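Long-range contacts in MFP2b (Ascaris suum, PDB 2BJR), which enhances polymerization of the major sperm protein MSP in the amoeboid motility of nematode sperm, and binds a zinc ion: residues P203-G208 with G249-C254; A196-G201 with I271-P276; G223-Q228 with R243-G248. All blocks are in the same frame, centred on the assembly; numbering follows the deposited sequence.

Interaction 1: P203-G208 with G249-C254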
ATOM      1  N   PRO A 203      -7.361   4.144 -16.496  1.00 26.53           N
ATOM      2  CA  PRO A 203      -6.393   3.954 -17.577  1.00 26.00           C
ATOM      3  C   PRO A 203      -5.151   3.233 -17.091  1.00 25.61           C
ATOM      4  O   PRO A 203      -4.770   3.416 -15.928  1.00 23.75           O
ATOM      5  CB  PRO A 203      -6.050   5.394 -18.001  1.00 26.13           C
ATOM      6  CG  PRO A 203      -7.236   6.215 -17.605  1.00 27.39           C
ATOM      7  CD  PRO A 203      -7.652   5.579 -16.270  1.00 27.95           C
ATOM      8  N   TRP A 204      -4.517   2.461 -17.975  1.00 25.33           N
ATOM      9  CA  TRP A 204      -3.291   1.720 -17.670  1.00 25.54           C
ATOM     10  C   TRP A 204      -2.241   2.689 -17.097  1.00 26.76           C
ATOM     11  O   TRP A 204      -2.183   3.831 -17.542  1.00 26.42           O
ATOM     12  CB  TRP A 204      -2.758   1.038 -18.938  1.00 25.28           C
ATOM     13  CG  TRP A 204      -1.741   0.015 -18.661  1.00 24.67           C
ATOM     14  CD1 TRP A 204      -0.407   0.083 -18.908  1.00 25.25           C
ATOM     15  CD2 TRP A 204      -1.969  -1.246 -18.034  1.00 22.82           C
ATOM     16  NE1 TRP A 204       0.213  -1.060 -18.469  1.00 24.39           N
ATOM     17  CE2 TRP A 204      -0.726  -1.900 -17.940  1.00 24.13           C
ATOM     18  CE3 TRP A 204      -3.101  -1.895 -17.561  1.00 21.99           C
ATOM     19  CZ2 TRP A 204      -0.589  -3.153 -17.400  1.00 22.86           C
ATOM     20  CZ3 TRP A 204      -2.971  -3.121 -17.018  1.00 20.70           C
ATOM     21  CH2 TRP A 204      -1.721  -3.766 -16.954  1.00 21.84           C
ATOM     22  N   PRO A 205      -1.466   2.265 -16.097  1.00 28.08           N
ATOM     23  CA  PRO A 205      -0.478   3.136 -15.447  1.00 29.32           C
ATOM     24  C   PRO A 205       0.577   3.743 -16.387  1.00 31.53           C
ATOM     25  O   PRO A 205       1.099   3.077 -17.274  1.00 30.19           O
ATOM     26  CB  PRO A 205       0.233   2.201 -14.478  1.00 29.69           C
ATOM     27  CG  PRO A 205      -0.697   1.154 -14.194  1.00 28.67           C
ATOM     28  CD  PRO A 205      -1.469   0.919 -15.493  1.00 27.67           C
ATOM     29  N   THR A 206       0.876   5.015 -16.143  1.00 34.11           N
ATOM     30  CA  THR A 206       1.935   5.775 -16.840  1.00 35.71           C
ATOM     31  C   THR A 206       3.057   6.193 -15.877  1.00 35.67           C
ATOM     32  O   THR A 206       4.112   6.632 -16.305  1.00 38.10           O
ATOM     33  CB  THR A 206       1.308   7.054 -17.466  1.00 35.80           C
ATOM     34  OG1 THR A 206       0.732   7.875 -16.435  1.00 36.72           O
ATOM     35  CG2 THR A 206       0.119   6.729 -18.346  1.00 37.49           C
ATOM     36  N   VAL A 207       2.831   6.035 -14.574  1.00 36.31           N
ATOM     37  CA  VAL A 207       3.682   6.621 -13.526  1.00 35.54           C
ATOM     38  C   VAL A 207       4.746   5.621 -13.057  1.00 34.29           C
ATOM     39  O   VAL A 207       5.661   5.957 -12.231  1.00 33.97           O
ATOM     40  CB  VAL A 207       2.812   7.119 -12.316  1.00 37.01           C
ATOM     41  CG1 VAL A 207       1.453   7.578 -12.771  1.00 39.54           C
ATOM     42  CG2 VAL A 207       2.583   6.057 -11.326  1.00 37.38           C
ATOM     43  N   GLY A 208       4.635   4.390 -13.588  1.00 31.22           N
ATOM     44  CA  GLY A 208       5.569   3.334 -13.260  1.00 29.01           C
ATOM     45  C   GLY A 208       5.427   2.088 -14.104  1.00 26.65           C
ATOM     46  O   GLY A 208       4.643   2.012 -15.024  1.00 26.85           O
ATOM     47  N   GLY A 249      -6.817  -0.323 -23.035  1.00 23.97           N
ATOM     48  CA  GLY A 249      -6.252   0.849 -22.389  1.00 24.04           C
ATOM     49  C   GLY A 249      -6.616   1.011 -20.906  1.00 24.02           C
ATOM     50  O   GLY A 249      -6.141   1.944 -20.270  1.00 24.64           O
ATOM     51  N   LYS A 250      -7.438   0.094 -20.387  1.00 24.10           N
ATOM     52  CA  LYS A 250      -8.006   0.158 -19.037  1.00 23.74           C
ATOM     53  C   LYS A 250      -7.467  -1.017 -18.194  1.00 22.46           C
ATOM     54  O   LYS A 250      -7.243  -2.126 -18.694  1.00 23.29           O
ATOM     55  CB  LYS A 250      -9.528   0.081 -19.105  1.00 24.51           C
ATOM     56  CG  LYS A 250     -10.171   1.351 -19.770  1.00 28.04           C
ATOM     57  CD  LYS A 250     -11.689   1.263 -19.733  1.00 37.22           C
ATOM     58  CE  LYS A 250     -12.423   2.367 -20.557  1.00 41.37           C
ATOM     59  NZ  LYS A 250     -13.896   2.399 -20.215  1.00 45.29           N
ATOM     60  N   ILE A 251      -7.294  -0.784 -16.916  1.00 20.60           N
ATOM     61  CA  ILE A 251      -6.918  -1.872 -15.988  1.00 19.45           C
ATOM     62  C   ILE A 251      -8.069  -2.873 -15.805  1.00 18.44           C
ATOM     63  O   ILE A 251      -9.185  -2.516 -15.417  1.00 18.22           O
ATOM     64  CB  ILE A 251      -6.493  -1.268 -14.642  1.00 19.05           C
ATOM     65  CG1 ILE A 251      -5.302  -0.340 -14.827  1.00 18.78           C
ATOM     66  CG2 ILE A 251      -6.157  -2.411 -13.593  1.00 20.53           C
ATOM     67  CD1 ILE A 251      -5.069   0.583 -13.656  1.00 21.09           C
ATOM     68  N   ALA A 252      -7.800  -4.138 -16.082  1.00 18.47           N
ATOM     69  CA  ALA A 252      -8.696  -5.223 -15.790  1.00 19.11           C
ATOM     70  C   ALA A 252      -7.968  -6.175 -14.852  1.00 19.25           C
ATOM     71  O   ALA A 252      -6.755  -6.279 -14.917  1.00 17.99           O
ATOM     72  CB  ALA A 252      -9.075  -5.938 -17.057  1.00 19.61           C
ATOM     73  N   ALA A 253      -8.723  -6.858 -13.993  1.00 19.77           N
ATOM     74  CA  ALA A 253      -8.141  -7.694 -12.941  1.00 19.19           C
ATOM     75  C   ALA A 253      -8.925  -8.974 -12.725  1.00 19.33           C
ATOM     76  O   ALA A 253     -10.151  -9.065 -13.011  1.00 18.91           O
ATOM     77  CB  ALA A 253      -8.037  -6.895 -11.627  1.00 19.87           C
ATOM     78  N   CYS A 254      -8.235  -9.959 -12.143  1.00 17.63           N
ATOM     79  CA  CYS A 254      -8.885 -11.152 -11.626  1.00 17.32           C
ATOM     80  C   CYS A 254      -8.194 -11.652 -10.374  1.00 17.60           C
ATOM     81  O   CYS A 254      -6.978 -11.766 -10.350  1.00 17.53           O
ATOM     82  CB  CYS A 254      -8.879 -12.282 -12.662  1.00 18.20           C
ATOM     83  SG  CYS A 254      -9.756 -13.760 -12.084  1.00 21.13           S
TER
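A loop closing over a beta sheet forms this contact: residues 203-208, between strands 194-199 and 209-210, lie against the start of strand 250-257 in the second of the chain's two cytosolic motility protein family regions. One backbone hydrogen bond joins them. Trp204 N donates to Gly249 O at 2.9 Å, with an N-H...O angle of 159°. The donor sits above the carbonyl plane, not on a lone pair. The same oxygen also receives a CA-H...O contact from Pro203 CA at 3.4 Å, so two neighbouring groups of the loop converge on one carbonyl. Pro203 and Lys250 are bridged at this point, with their CA atoms 4.4 Å apart. It is a single bridge and does not grow into a ladder. Strand 250-257 belongs to a curled antiparallel sheet, and backbone bonds from Ile251 to Gly201 and Asp202 bring the earlier part of this loop to the same strand. The side chain of Ile251 carries the apolar part of the contact. Its CG1 is anti to the carbonyl carbon (chi1 -60°), and this branch, CG1 and CD1, touches the loop. CG1 meets Trp204 CE3 at 3.8 Å, the two side chains crossing at about a right angle. The tip, CD1, touches Pro203 O at 3.6 Å and Pro205 CD at 4.1 Å. The indole of Trp204 has CG anti to the backbone N (chi1 -166°). Pro205 CD lies 3.3 Å above one face of this indole, toward the rim. Tyr229 meets the indole edge-to-face, and Asn246 of strand 238-247 also touches it.

Interaction 2: A196-G201 with I271-P276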
ATOM      1  N   ALA A 196       1.429   0.905  -6.127  1.00 17.49           N
ATOM      2  CA  ALA A 196       0.749   2.091  -6.551  1.00 17.51           C
ATOM      3  C   ALA A 196      -0.766   1.843  -6.472  1.00 15.70           C
ATOM      4  O   ALA A 196      -1.264   0.790  -6.831  1.00 15.82           O
ATOM      5  CB  ALA A 196       1.161   2.451  -7.975  1.00 17.84           C
ATOM      6  N   ASP A 197      -1.513   2.845  -6.044  1.00 15.48           N
ATOM      7  CA  ASP A 197      -2.993   2.761  -5.969  1.00 14.83           C
ATOM      8  C   ASP A 197      -3.657   3.150  -7.274  1.00 16.91           C
ATOM      9  O   ASP A 197      -3.359   4.223  -7.837  1.00 17.75           O
ATOM     10  CB  ASP A 197      -3.480   3.713  -4.876  1.00 15.33           C
ATOM     11  CG  ASP A 197      -3.042   3.254  -3.482  1.00 15.24           C
ATOM     12  OD1 ASP A 197      -3.617   2.261  -3.016  1.00 18.65           O
ATOM     13  OD2 ASP A 197      -2.105   3.787  -2.844  1.00 16.61           O
ATOM     14  N   PHE A 198      -4.560   2.280  -7.715  1.00 16.78           N
ATOM     15  CA  PHE A 198      -5.406   2.461  -8.862  1.00 17.58           C
ATOM     16  C   PHE A 198      -6.728   1.784  -8.645  1.00 18.99           C
ATOM     17  O   PHE A 198      -6.857   0.883  -7.829  1.00 19.35           O
ATOM     18  CB  PHE A 198      -4.773   1.823 -10.078  1.00 17.95           C
ATOM     19  CG  PHE A 198      -3.612   2.557 -10.617  1.00 18.17           C
ATOM     20  CD1 PHE A 198      -2.319   2.210 -10.272  1.00 17.49           C
ATOM     21  CD2 PHE A 198      -3.807   3.590 -11.543  1.00 21.82           C
ATOM     22  CE1 PHE A 198      -1.204   2.914 -10.808  1.00 20.57           C
ATOM     23  CE2 PHE A 198      -2.688   4.285 -12.093  1.00 22.01           C
ATOM     24  CZ  PHE A 198      -1.404   3.939 -11.708  1.00 21.31           C
ATOM     25  N   ARG A 199      -7.733   2.183  -9.416  1.00 19.52           N
ATOM     26  CA  ARG A 199      -8.993   1.460  -9.447  1.00 20.03           C
ATOM     27  C   ARG A 199      -9.080   0.680 -10.728  1.00 21.52           C
ATOM     28  O   ARG A 199      -8.655   1.160 -11.756  1.00 20.17           O
ATOM     29  CB  ARG A 199     -10.184   2.397  -9.357  1.00 20.93           C
ATOM     30  CG  ARG A 199     -10.263   3.284  -8.101  1.00 21.99           C
ATOM     31  CD  ARG A 199     -11.459   4.292  -8.136  1.00 25.46           C
ATOM     32  NE  ARG A 199     -11.289   5.215  -9.250  1.00 26.94           N
ATOM     33  CZ  ARG A 199     -10.584   6.328  -9.209  1.00 27.58           C
ATOM     34  NH1 ARG A 199     -10.048   6.749  -8.073  1.00 27.06           N
ATOM     35  NH2 ARG A 199     -10.436   7.050 -10.317  1.00 30.17           N
ATOM     36  N   CYS A 200      -9.700  -0.491 -10.683  1.00 21.38           N
ATOM     37  CA  CYS A 200      -9.967  -1.232 -11.895  1.00 23.12           C
ATOM     38  C   CYS A 200     -10.833  -0.378 -12.775  1.00 23.77           C
ATOM     39  O   CYS A 200     -11.695   0.373 -12.273  1.00 21.20           O
ATOM     40  CB  CYS A 200     -10.713  -2.510 -11.625  1.00 24.26           C
ATOM     41  SG  CYS A 200      -9.591  -3.618 -10.814  1.00 28.54           S
ATOM     42  N   GLY A 201     -10.508  -0.427 -14.061  1.00 24.31           N
ATOM     43  CA  GLY A 201     -11.116   0.438 -15.070  1.00 26.23           C
ATOM     44  C   GLY A 201     -10.491   1.802 -15.258  1.00 26.91           C
ATOM     45  O   GLY A 201     -10.879   2.490 -16.202  1.00 29.56           O
ATOM     46  N   ILE A 271      -0.988  -1.880  -7.434  1.00 15.04           N
ATOM     47  CA  ILE A 271      -0.175  -2.435  -8.494  1.00 15.61           C
ATOM     48  C   ILE A 271       1.291  -2.350  -8.123  1.00 14.95           C
ATOM     49  O   ILE A 271       1.810  -1.282  -7.760  1.00 14.63           O
ATOM     50  CB  ILE A 271      -0.439  -1.718  -9.812  1.00 15.00           C
ATOM     51  CG1 ILE A 271      -1.909  -1.918 -10.274  1.00 15.65           C
ATOM     52  CG2 ILE A 271       0.556  -2.225 -10.891  1.00 14.64           C
ATOM     53  CD1 ILE A 271      -2.329  -1.172 -11.539  1.00 17.80           C
ATOM     54  N   LEU A 272       1.995  -3.484  -8.258  1.00 15.74           N
ATOM     55  CA  LEU A 272       3.412  -3.525  -7.919  1.00 15.39           C
ATOM     56  C   LEU A 272       4.232  -2.855  -9.054  1.00 16.27           C
ATOM     57  O   LEU A 272       3.971  -3.107 -10.224  1.00 16.60           O
ATOM     58  CB  LEU A 272       3.881  -4.990  -7.696  1.00 15.91           C
ATOM     59  CG  LEU A 272       5.327  -5.153  -7.282  1.00 15.59           C
ATOM     60  CD1 LEU A 272       5.574  -4.538  -5.965  1.00 14.18           C
ATOM     61  CD2 LEU A 272       5.690  -6.605  -7.229  1.00 15.80           C
ATOM     62  N   TYR A 273       5.176  -1.999  -8.676  1.00 16.80           N
ATOM     63  CA  TYR A 273       6.038  -1.312  -9.618  1.00 18.74           C
ATOM     64  C   TYR A 273       7.489  -1.709  -9.413  1.00 19.39           C
ATOM     65  O   TYR A 273       7.940  -1.874  -8.280  1.00 20.39           O
ATOM     66  CB  TYR A 273       5.971   0.194  -9.417  1.00 18.63           C
ATOM     67  CG  TYR A 273       4.826   0.938 -10.055  1.00 18.84           C
ATOM     68  CD1 TYR A 273       3.884   0.329 -10.860  1.00 18.22           C
ATOM     69  CD2 TYR A 273       4.710   2.304  -9.842  1.00 22.36           C
ATOM     70  CE1 TYR A 273       2.854   1.072 -11.459  1.00 21.38           C
ATOM     71  CE2 TYR A 273       3.692   3.056 -10.438  1.00 21.79           C
ATOM     72  CZ  TYR A 273       2.776   2.441 -11.244  1.00 23.71           C
ATOM     73  OH  TYR A 273       1.781   3.203 -11.815  1.00 24.21           O
ATOM     74  N   GLU A 274       8.207  -1.839 -10.523  1.00 20.71           N
ATOM     75  CA  GLU A 274       9.649  -2.014 -10.507  1.00 21.89           C
ATOM     76  C   GLU A 274      10.230  -0.622 -10.612  1.00 22.59           C
ATOM     77  O   GLU A 274      10.006   0.102 -11.617  1.00 23.70           O
ATOM     78  CB  GLU A 274      10.089  -2.865 -11.711  1.00 22.41           C
ATOM     79  CG  GLU A 274      11.575  -3.140 -11.798  1.00 24.38           C
ATOM     80  CD  GLU A 274      11.837  -4.190 -12.868  1.00 30.04           C
ATOM     81  OE1 GLU A 274      11.545  -3.892 -14.042  1.00 31.64           O
ATOM     82  OE2 GLU A 274      12.271  -5.319 -12.525  1.00 34.12           O
ATOM     83  N   LEU A 275      10.964  -0.251  -9.580  1.00 21.55           N
ATOM     84  CA  LEU A 275      11.575   1.046  -9.515  1.00 22.42           C
ATOM     85  C   LEU A 275      12.733   1.169 -10.497  1.00 22.78           C
ATOM     86  O   LEU A 275      13.270   0.174 -10.921  1.00 21.17           O
ATOM     87  CB  LEU A 275      12.094   1.264  -8.127  1.00 23.10           C
ATOM     88  CG  LEU A 275      10.946   1.343  -7.127  1.00 25.30           C
ATOM     89  CD1 LEU A 275      11.517   1.339  -5.749  1.00 26.58           C
ATOM     90  CD2 LEU A 275      10.107   2.606  -7.409  1.00 28.30           C
ATOM     91  N   PRO A 276      13.105   2.388 -10.851  1.00 23.69           N
ATOM     92  CA  PRO A 276      14.307   2.591 -11.679  1.00 24.44           C
ATOM     93  C   PRO A 276      15.542   1.988 -11.004  1.00 23.54           C
ATOM     94  O   PRO A 276      15.700   2.091  -9.788  1.00 22.97           O
ATOM     95  CB  PRO A 276      14.415   4.120 -11.743  1.00 24.59           C
ATOM     96  CG  PRO A 276      13.011   4.588 -11.543  1.00 25.28           C
ATOM     97  CD  PRO A 276      12.485   3.670 -10.462  1.00 24.95           C
TER
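Tyr273 and Phe198 cross at about a right angle, and the hydroxyl of the tyrosine lies at the edge of the phenyl ring, in its plane. Tyr273 OH is 3.2 Å from Phe198 CE1 and 3.3 Å from Phe198 CZ, so it faces two ring carbons. One face of the tyrosine ring carries Ala196. The methyl, Ala196 CB, makes a CH-pi contact 3.8 Å from the Tyr273 ring centroid, 23° off the normal and shifted toward the rim. Ile271 crosses Phe198 at about a right angle and brings its tip to the ring obliquely. Ile271 CD1 reaches Phe198 CD1 at 3.6 Å. In Phe198, Ile271 and Tyr273 the gamma carbon (CG1 in Ile271) is anti to the carbonyl carbon, beside the backbone N, and from there the three side chains meet.

The backbones beneath are strands 194-199 and 268-274, antiparallel neighbours in the curled sheet. Ala196 and Ile271 form a hydrogen-bonded pair. Ala196 N donates to Ile271 O, and Ile271 N donates to Ala196 O, both at 2.8 Å. The second bond lies in the carbonyl plane, while the first arrives from above it. Pro205 and Val207 of the neighbouring loop touch Tyr273, and Ile251 touches both Phe198 and Ile271. The contact is therefore apolar on the side-chain face and polar only in the backbone, apart from the Tyr273 hydroxyl, whose oxygen may be weakly favoured by the slightly positive C-H edge of Phe198.

Interaction 3: G223-Q228 with R243-G248; sequences GENPDQ and RIWNDG
Arg243 starts from the crowded position, its CG between the backbone N and the carbonyl carbon (chi1 70°), and then runs extended to NE. Glu224 bends at chi2 (-63°), which turns its carboxylate back to meet the guanidinium. The contact joins strand 238-247 of the curled antiparallel sheet to the loop before strand 229-235. A salt bridge links the two charges. Arg243 NE donates to Glu224 OE1 at 2.8 Å, and a weak bond runs from Arg243 NH2 to Glu224 OE2. The carboxylate and guanidinium planes stand 81° apart; OE1 lies close to the guanidinium plane, while NE meets it from above the carboxylate plane. Arg263 pairs with the same carboxylate, and Gly338 O takes a bond from Arg243 NH2. Gln228 runs alongside Arg243, its OE1 3.5 Å from Arg243 CD. Gln228 NE2 donates back to Asn225 O at 2.7 Å, which ties the loop to itself. Asn225 adds an Asx turn: its OD1 accepts from Asp227 N, in the carbonyl plane and on a lone pair. The Asn225 side chain crosses Trp245 obliquely, with its amide plane turned only a little from that of the indole. Asn225 CB packs on Trp245 CB at 3.8 Å. Two waters bridge the segments. One accepts weakly from Asn225 ND2 and donates to Asn246 O. The other donates to Asp227 O at 2.8 Å and accepts from Asn246 N at 3.0 Å.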
ATOM      1  N   GLY A 223      -8.990 -17.791 -22.497  1.00 23.32           N
ATOM      2  CA  GLY A 223      -9.684 -16.615 -22.029  1.00 23.19           C
ATOM      3  C   GLY A 223      -8.818 -15.621 -21.277  1.00 22.88           C
ATOM      4  O   GLY A 223      -9.266 -14.581 -20.914  1.00 23.56           O
ATOM      5  N   GLU A 224      -7.559 -15.930 -21.059  1.00 22.83           N
ATOM      6  CA  GLU A 224      -6.691 -15.026 -20.337  1.00 23.11           C
ATOM      7  C   GLU A 224      -5.728 -14.324 -21.268  1.00 22.69           C
ATOM      8  O   GLU A 224      -5.248 -14.898 -22.265  1.00 23.45           O
ATOM      9  CB  GLU A 224      -5.913 -15.818 -19.290  1.00 22.81           C
ATOM     10  CG  GLU A 224      -6.796 -16.518 -18.282  1.00 22.79           C
ATOM     11  CD  GLU A 224      -7.613 -15.564 -17.436  1.00 23.89           C
ATOM     12  OE1 GLU A 224      -7.111 -14.499 -17.075  1.00 26.56           O
ATOM     13  OE2 GLU A 224      -8.780 -15.865 -17.170  1.00 23.65           O
ATOM     14  N   ASN A 225      -5.429 -13.077 -20.941  1.00 22.65           N
ATOM     15  CA  ASN A 225      -4.371 -12.334 -21.601  1.00 22.52           C
ATOM     16  C   ASN A 225      -2.984 -12.875 -21.242  1.00 22.94           C
ATOM     17  O   ASN A 225      -2.692 -13.089 -20.046  1.00 22.06           O
ATOM     18  CB  ASN A 225      -4.511 -10.868 -21.207  1.00 22.85           C
ATOM     19  CG  ASN A 225      -3.786  -9.927 -22.113  1.00 22.38           C
ATOM     20  OD1 ASN A 225      -2.561  -9.876 -22.138  1.00 22.86           O
ATOM     21  ND2 ASN A 225      -4.560  -9.128 -22.874  1.00 23.98           N
ATOM     22  N   PRO A 226      -2.126 -13.120 -22.243  1.00 22.80           N
ATOM     23  CA  PRO A 226      -0.758 -13.562 -21.989  1.00 21.83           C
ATOM     24  C   PRO A 226       0.123 -12.602 -21.159  1.00 20.49           C
ATOM     25  O   PRO A 226       1.113 -13.053 -20.570  1.00 19.64           O
ATOM     26  CB  PRO A 226      -0.170 -13.764 -23.400  1.00 22.39           C
ATOM     27  CG  PRO A 226      -1.309 -13.828 -24.322  1.00 23.62           C
ATOM     28  CD  PRO A 226      -2.406 -12.987 -23.691  1.00 24.08           C
ATOM     29  N   ASP A 227      -0.204 -11.313 -21.111  1.00 20.59           N
ATOM     30  CA  ASP A 227       0.590 -10.325 -20.364  1.00 20.35           C
ATOM     31  C   ASP A 227      -0.184  -9.955 -19.093  1.00 19.79           C
ATOM     32  O   ASP A 227      -1.174  -9.203 -19.103  1.00 18.47           O
ATOM     33  CB  ASP A 227       0.922  -9.112 -21.219  1.00 21.63           C
ATOM     34  CG  ASP A 227       1.785  -9.477 -22.400  1.00 25.25           C
ATOM     35  OD1 ASP A 227       2.808 -10.188 -22.220  1.00 24.19           O
ATOM     36  OD2 ASP A 227       1.484  -9.127 -23.563  1.00 31.39           O
ATOM     37  N   GLN A 228       0.294 -10.543 -18.004  1.00 18.62           N
ATOM     38  CA  GLN A 228      -0.353 -10.465 -16.708  1.00 16.74           C
ATOM     39  C   GLN A 228       0.623  -9.868 -15.720  1.00 15.89           C
ATOM     40  O   GLN A 228       1.784 -10.189 -15.754  1.00 15.98           O
ATOM     41  CB  GLN A 228      -0.730 -11.864 -16.270  1.00 15.57           C
ATOM     42  CG  GLN A 228      -1.804 -12.508 -17.092  1.00 17.48           C
ATOM     43  CD  GLN A 228      -1.942 -14.016 -16.874  1.00 19.55           C
ATOM     44  OE1 GLN A 228      -1.651 -14.542 -15.782  1.00 17.16           O
ATOM     45  NE2 GLN A 228      -2.394 -14.711 -17.897  1.00 18.72           N
ATOM     46  N   ARG A 243      -3.938 -10.996 -10.634  1.00 15.49           N
ATOM     47  CA  ARG A 243      -3.431 -10.536 -11.917  1.00 16.03           C
ATOM     48  C   ARG A 243      -4.209  -9.386 -12.507  1.00 16.25           C
ATOM     49  O   ARG A 243      -5.437  -9.338 -12.380  1.00 15.84           O
ATOM     50  CB  ARG A 243      -3.414 -11.713 -12.880  1.00 17.19           C
ATOM     51  CG  ARG A 243      -4.728 -12.265 -13.369  1.00 16.53           C
ATOM     52  CD  ARG A 243      -4.566 -13.494 -14.261  1.00 19.30           C
ATOM     53  NE  ARG A 243      -5.850 -14.089 -14.649  1.00 21.59           N
ATOM     54  CZ  ARG A 243      -6.541 -14.933 -13.880  1.00 23.02           C
ATOM     55  NH1 ARG A 243      -6.073 -15.292 -12.690  1.00 23.82           N
ATOM     56  NH2 ARG A 243      -7.694 -15.420 -14.278  1.00 25.39           N
ATOM     57  N   ILE A 244      -3.497  -8.443 -13.127  1.00 16.14           N
ATOM     58  CA  ILE A 244      -4.098  -7.454 -14.012  1.00 16.14           C
ATOM     59  C   ILE A 244      -3.590  -7.577 -15.444  1.00 18.50           C
ATOM     60  O   ILE A 244      -2.538  -8.161 -15.693  1.00 17.37           O
ATOM     61  CB  ILE A 244      -3.923  -6.034 -13.533  1.00 16.17           C
ATOM     62  CG1 ILE A 244      -2.448  -5.692 -13.403  1.00 16.06           C
ATOM     63  CG2 ILE A 244      -4.667  -5.830 -12.219  1.00 16.14           C
ATOM     64  CD1 ILE A 244      -2.145  -4.198 -13.247  1.00 21.19           C
ATOM     65  N   TRP A 245      -4.401  -7.073 -16.388  1.00 18.35           N
ATOM     66  CA  TRP A 245      -3.975  -6.967 -17.785  1.00 19.13           C
ATOM     67  C   TRP A 245      -4.631  -5.731 -18.360  1.00 20.14           C
ATOM     68  O   TRP A 245      -5.607  -5.197 -17.799  1.00 19.38           O
ATOM     69  CB  TRP A 245      -4.368  -8.196 -18.579  1.00 19.44           C
ATOM     70  CG  TRP A 245      -5.839  -8.462 -18.631  1.00 20.98           C
ATOM     71  CD1 TRP A 245      -6.679  -8.178 -19.676  1.00 21.35           C
ATOM     72  CD2 TRP A 245      -6.654  -9.089 -17.629  1.00 20.77           C
ATOM     73  NE1 TRP A 245      -7.960  -8.582 -19.382  1.00 20.82           N
ATOM     74  CE2 TRP A 245      -7.977  -9.149 -18.137  1.00 22.45           C
ATOM     75  CE3 TRP A 245      -6.410  -9.606 -16.351  1.00 17.88           C
ATOM     76  CZ2 TRP A 245      -9.051  -9.688 -17.405  1.00 23.03           C
ATOM     77  CZ3 TRP A 245      -7.472 -10.131 -15.625  1.00 20.25           C
ATOM     78  CH2 TRP A 245      -8.779 -10.198 -16.164  1.00 21.28           C
ATOM     79  N   ASN A 246      -4.079  -5.289 -19.483  1.00 21.04           N
ATOM     80  CA  ASN A 246      -4.499  -4.072 -20.130  1.00 21.12           C
ATOM     81  C   ASN A 246      -5.620  -4.454 -21.105  1.00 21.16           C
ATOM     82  O   ASN A 246      -5.395  -5.144 -22.083  1.00 20.58           O
ATOM     83  CB  ASN A 246      -3.310  -3.422 -20.792  1.00 21.56           C
ATOM     84  CG  ASN A 246      -3.654  -2.081 -21.467  1.00 22.59           C
ATOM     85  OD1 ASN A 246      -4.814  -1.691 -21.535  1.00 20.05           O
ATOM     86  ND2 ASN A 246      -2.639  -1.370 -21.909  1.00 23.34           N
ATOM     87  N   ASP A 247      -6.831  -4.036 -20.771  1.00 22.33           N
ATOM     88  CA  ASP A 247      -8.021  -4.320 -21.571  1.00 23.90           C
ATOM     89  C   ASP A 247      -8.475  -3.015 -22.242  1.00 22.75           C
ATOM     90  O   ASP A 247      -9.180  -2.163 -21.669  1.00 21.44           O
ATOM     91  CB  ASP A 247      -9.103  -4.946 -20.698  1.00 24.32           C
ATOM     92  CG  ASP A 247     -10.396  -5.224 -21.454  1.00 29.62           C
ATOM     93  OD1 ASP A 247     -10.407  -5.296 -22.706  1.00 32.32           O
ATOM     94  OD2 ASP A 247     -11.454  -5.398 -20.838  1.00 35.00           O
ATOM     95  N   GLY A 248      -8.055  -2.847 -23.477  1.00 23.34           N
ATOM     96  CA  GLY A 248      -8.431  -1.678 -24.240  1.00 24.26           C
ATOM     97  C   GLY A 248      -7.991  -0.346 -23.664  1.00 24.32           C
ATOM     98  O   GLY A 248      -8.717   0.617 -23.752  1.00 25.20           O
TER
HETATM   99  O   HOH W   1      -3.267  -6.504 -23.038  1.00 28.29           O
HETATM  100  O   HOH W   2      -1.894  -6.965 -20.640  1.00 19.12           O

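All three contacts reach one curled antiparallel sheet, and all lie away from the zinc site of His86, Cys174, Cys176 and Cys179. They are nested along the chain: interaction 3 inside interaction 1, and interaction 1 inside interaction 2. The centres of interactions 1 and 2 are about 8 Å apart. There Gly208 CA packs against Tyr273 CE2 at 3.4 Å. Interactions 1 and 3, with centres about 10 Å apart, lie on neighbouring strands, 250-257 and 238-247: Cys254 N is 2.9 Å from Arg243 O, a probable hydrogen bond. Interactions 2 and 3 meet through Ile271 CD1 and Ile244 CD1, 3.5 Å apart.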